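Local coordinates for protein lactate racemase (Thermoanaerobacterium thermosaccharolyticum, PDB 2YJG) that interconverts the D- and L-isomers of lactate, using a nickel pincer cofactor derived from nicotinic acid mononucleotide, at residues Thr53-Asp58 against Leu87-Lys92. Numbering follows the deposited sequence.
Sequences TKRLQD and LDEIRK
The guanidinium of R55 meets the carboxylate of E89 edge to edge, their planes only 18° apart, while the amide NE2 of Q57 lies over the centre of one guanidinium face, 3.4 Å above its plane. This is a side-on, bidentate salt bridge set at the start of a helix, an example of how a carboxylate from a neighbouring helix can serve both a side-chain cation and the N-H groups of a helix start: R55 holds the N-cap position of helix 56-59, and E89, near the C-terminal part of helix 79-91, pairs with its charge and also accepts an N-H from the first turn. R55 NE donates to E89 OE2 at 3.0 Å, and R55 NH2 donates to E89 OE1 along a nearly straight bond of 169°; each oxygen uses its syn lone pair. The backbone N of Q57 also donates to E89 OE2, at 3.1 Å and from above the carboxylate plane, and a water bound to L56 N gives that oxygen a third bond. Two first-turn N-H groups are thus satisfied, directly or through water, by one carboxylate, whose charge the arginine and the helix start would probably stabilise. The E89 chain reaches them by bending at chi2 (70°), which turns CD away from the extended path. An alanine in place of E89 would probably leave the guanidinium without its partner across the contact and Q57 N without its acceptor. On the buried side, L56 CD2 packs on I90 CG1 at 3.7 Å, L56 CB rests on E89 CG, and I90 continues onto strand 66-71, joining this short helix to the sheet of the N-terminal domain. Beside the salt bridge, Q57 OE1 touches K92 CB and CD. Between the two backbones, a second water donates to both Q57 O and I90 O, 2.8 Å from each.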
ATOM      1  N   THR A  53      33.942  -4.540   1.261  1.00 24.51           N
ATOM      2  CA  THR A  53      33.596  -3.118   1.025  1.00 24.70           C
ATOM      3  C   THR A  53      33.548  -2.319   2.290  1.00 23.96           C
ATOM      4  O   THR A  53      33.542  -2.847   3.395  1.00 23.61           O
ATOM      5  CB  THR A  53      32.174  -2.890   0.377  1.00 24.50           C
ATOM      6  OG1 THR A  53      31.123  -3.250   1.307  1.00 23.10           O
ATOM      7  CG2 THR A  53      32.038  -3.630  -0.865  1.00 25.08           C
ATOM      8  N   LYS A  54      33.498  -0.996   2.110  1.00 24.28           N
ATOM      9  CA  LYS A  54      33.152  -0.100   3.174  1.00 24.75           C
ATOM     10  C   LYS A  54      31.723  -0.407   3.638  1.00 23.79           C
ATOM     11  O   LYS A  54      30.934  -1.061   2.910  1.00 23.28           O
ATOM     12  CB  LYS A  54      33.212   1.363   2.676  1.00 25.93           C
ATOM     13  CG  LYS A  54      34.601   1.823   2.159  1.00 29.86           C
ATOM     14  CD  LYS A  54      34.605   3.327   1.717  1.00 33.75           C
ATOM     15  CE  LYS A  54      33.517   3.644   0.672  1.00 35.64           C
ATOM     16  NZ  LYS A  54      33.523   5.043   0.135  1.00 36.56           N
ATOM     17  N   ARG A  55      31.392   0.069   4.832  1.00 22.10           N
ATOM     18  CA  ARG A  55      30.000   0.059   5.271  1.00 21.59           C
ATOM     19  C   ARG A  55      29.099   0.812   4.328  1.00 20.60           C
ATOM     20  O   ARG A  55      29.499   1.777   3.681  1.00 21.33           O
ATOM     21  CB  ARG A  55      29.874   0.636   6.677  1.00 20.97           C
ATOM     22  CG  ARG A  55      30.085  -0.389   7.730  1.00 21.96           C
ATOM     23  CD  ARG A  55      29.977   0.179   9.041  1.00 23.87           C
ATOM     24  NE  ARG A  55      28.621   0.501   9.440  1.00 22.93           N
ATOM     25  CZ  ARG A  55      28.286   0.967  10.632  1.00 27.00           C
ATOM     26  NH1 ARG A  55      29.228   1.166  11.561  1.00 29.01           N
ATOM     27  NH2 ARG A  55      27.019   1.243  10.912  1.00 25.29           N
ATOM     28  N   LEU A  56      27.855   0.359   4.271  1.00 19.91           N
ATOM     29  CA  LEU A  56      26.848   0.988   3.441  1.00 19.55           C
ATOM     30  C   LEU A  56      26.679   2.455   3.840  1.00 18.24           C
ATOM     31  O   LEU A  56      26.543   3.280   2.979  1.00 18.47           O
ATOM     32  CB  LEU A  56      25.528   0.195   3.495  1.00 19.07           C
ATOM     33  CG  LEU A  56      24.338   0.759   2.684  1.00 19.18           C
ATOM     34  CD1 LEU A  56      24.670   1.030   1.237  1.00 17.35           C
ATOM     35  CD2 LEU A  56      23.166  -0.178   2.868  1.00 17.69           C
ATOM     36  N   GLN A  57      26.726   2.791   5.126  1.00 19.89           N
ATOM     37  CA  GLN A  57      26.641   4.216   5.529  1.00 19.72           C
ATOM     38  C   GLN A  57      27.664   5.093   4.811  1.00 20.27           C
ATOM     39  O   GLN A  57      27.377   6.221   4.448  1.00 19.67           O
ATOM     40  CB  GLN A  57      26.768   4.377   7.038  1.00 20.65           C
ATOM     41  CG  GLN A  57      28.112   4.009   7.647  1.00 20.85           C
ATOM     42  CD  GLN A  57      28.208   4.447   9.112  1.00 26.57           C
ATOM     43  OE1 GLN A  57      27.301   5.100   9.625  1.00 26.15           O
ATOM     44  NE2 GLN A  57      29.329   4.119   9.780  1.00 24.98           N
ATOM     45  N   ASP A  58      28.878   4.586   4.658  1.00 20.91           N
ATOM     46  CA  ASP A  58      29.965   5.305   3.986  1.00 21.73           C
ATOM     47  C   ASP A  58      29.801   5.333   2.497  1.00 22.46           C
ATOM     48  O   ASP A  58      30.012   6.367   1.857  1.00 21.95           O
ATOM     49  CB  ASP A  58      31.309   4.704   4.383  1.00 22.74           C
ATOM     50  CG  ASP A  58      31.624   4.949   5.833  1.00 26.23           C
ATOM     51  OD1 ASP A  58      31.200   5.993   6.353  1.00 29.60           O
ATOM     52  OD2 ASP A  58      32.294   4.089   6.464  1.00 35.82           O
ATOM     53  N   LEU A  87      17.726   0.892   5.299  1.00 16.02           N
ATOM     54  CA  LEU A  87      17.363   2.315   5.156  1.00 17.03           C
ATOM     55  C   LEU A  87      17.980   3.165   6.261  1.00 16.99           C
ATOM     56  O   LEU A  87      18.427   4.275   6.022  1.00 16.65           O
ATOM     57  CB  LEU A  87      15.844   2.450   5.183  1.00 16.72           C
ATOM     58  CG  LEU A  87      15.106   1.834   3.998  1.00 18.72           C
ATOM     59  CD1 LEU A  87      13.610   1.577   4.310  1.00 18.33           C
ATOM     60  CD2 LEU A  87      15.274   2.688   2.771  1.00 15.34           C
ATOM     61  N   ASP A  88      17.980   2.660   7.478  1.00 17.10           N
ATOM     62  CA  ASP A  88      18.607   3.387   8.590  1.00 18.49           C
ATOM     63  C   ASP A  88      20.106   3.527   8.341  1.00 19.26           C
ATOM     64  O   ASP A  88      20.667   4.617   8.498  1.00 18.46           O
ATOM     65  CB  ASP A  88      18.330   2.713   9.931  1.00 19.42           C
ATOM     66  CG  ASP A  88      18.724   3.576  11.119  1.00 23.30           C
ATOM     67  OD1 ASP A  88      18.099   4.630  11.301  1.00 26.32           O
ATOM     68  OD2 ASP A  88      19.649   3.200  11.873  1.00 25.98           O
ATOM     69  N   GLU A  89      20.756   2.430   7.950  1.00 18.35           N
ATOM     70  CA  GLU A  89      22.193   2.433   7.616  1.00 18.86           C
ATOM     71  C   GLU A  89      22.543   3.434   6.502  1.00 18.87           C
ATOM     72  O   GLU A  89      23.473   4.211   6.625  1.00 20.09           O
ATOM     73  CB  GLU A  89      22.618   1.005   7.200  1.00 18.88           C
ATOM     74  CG  GLU A  89      24.068   0.834   6.736  1.00 19.64           C
ATOM     75  CD  GLU A  89      25.106   0.980   7.877  1.00 18.59           C
ATOM     76  OE1 GLU A  89      24.709   1.030   9.065  1.00 19.08           O
ATOM     77  OE2 GLU A  89      26.306   0.989   7.560  1.00 21.47           O
ATOM     78  N   ILE A  90      21.805   3.377   5.396  1.00 17.41           N
ATOM     79  CA  ILE A  90      21.881   4.378   4.347  1.00 18.17           C
ATOM     80  C   ILE A  90      21.776   5.831   4.872  1.00 18.32           C
ATOM     81  O   ILE A  90      22.467   6.691   4.342  1.00 19.39           O
ATOM     82  CB  ILE A  90      20.804   4.130   3.276  1.00 16.52           C
ATOM     83  CG1 ILE A  90      21.197   2.904   2.409  1.00 17.25           C
ATOM     84  CG2 ILE A  90      20.610   5.353   2.373  1.00 19.08           C
ATOM     85  CD1 ILE A  90      20.043   2.204   1.601  1.00 16.16           C
ATOM     86  N   ARG A  91      20.922   6.067   5.850  1.00 18.48           N
ATOM     87  CA  ARG A  91      20.591   7.439   6.297  1.00 18.97           C
ATOM     88  C   ARG A  91      21.554   7.938   7.363  1.00 19.97           C
ATOM     89  O   ARG A  91      21.582   9.148   7.663  1.00 19.61           O
ATOM     90  CB  ARG A  91      19.142   7.521   6.768  1.00 19.47           C
ATOM     91  CG  ARG A  91      18.175   7.439   5.562  1.00 18.62           C
ATOM     92  CD  ARG A  91      16.674   7.354   5.973  1.00 17.73           C
ATOM     93  NE  ARG A  91      15.833   7.512   4.800  1.00 15.89           N
ATOM     94  CZ  ARG A  91      14.723   6.849   4.515  1.00 16.07           C
ATOM     95  NH1 ARG A  91      14.245   5.879   5.295  1.00 18.55           N
ATOM     96  NH2 ARG A  91      14.086   7.141   3.390  1.00 20.67           N
ATOM     97  N   LYS A  92      22.381   7.033   7.886  1.00 21.25           N
ATOM     98  CA  LYS A  92      23.246   7.386   9.007  1.00 22.99           C
ATOM     99  C   LYS A  92      24.150   8.580   8.676  1.00 23.29           C
ATOM    100  O   LYS A  92      24.367   9.472   9.523  1.00 24.38           O
ATOM    101  CB  LYS A  92      24.044   6.174   9.462  1.00 23.37           C
ATOM    102  CG  LYS A  92      23.303   5.274  10.411  1.00 24.35           C
ATOM    103  CD  LYS A  92      24.244   4.183  10.902  1.00 26.17           C
ATOM    104  CE  LYS A  92      23.493   3.006  11.571  1.00 28.66           C
ATOM    105  NZ  LYS A  92      23.200   3.230  13.020  1.00 27.61           N
TER
HETATM  106  O   HOH W   1      26.899  -1.568   6.146  1.00 14.36           O
HETATM  107  O   HOH W   2      25.024   7.581   4.967  1.00 15.62           O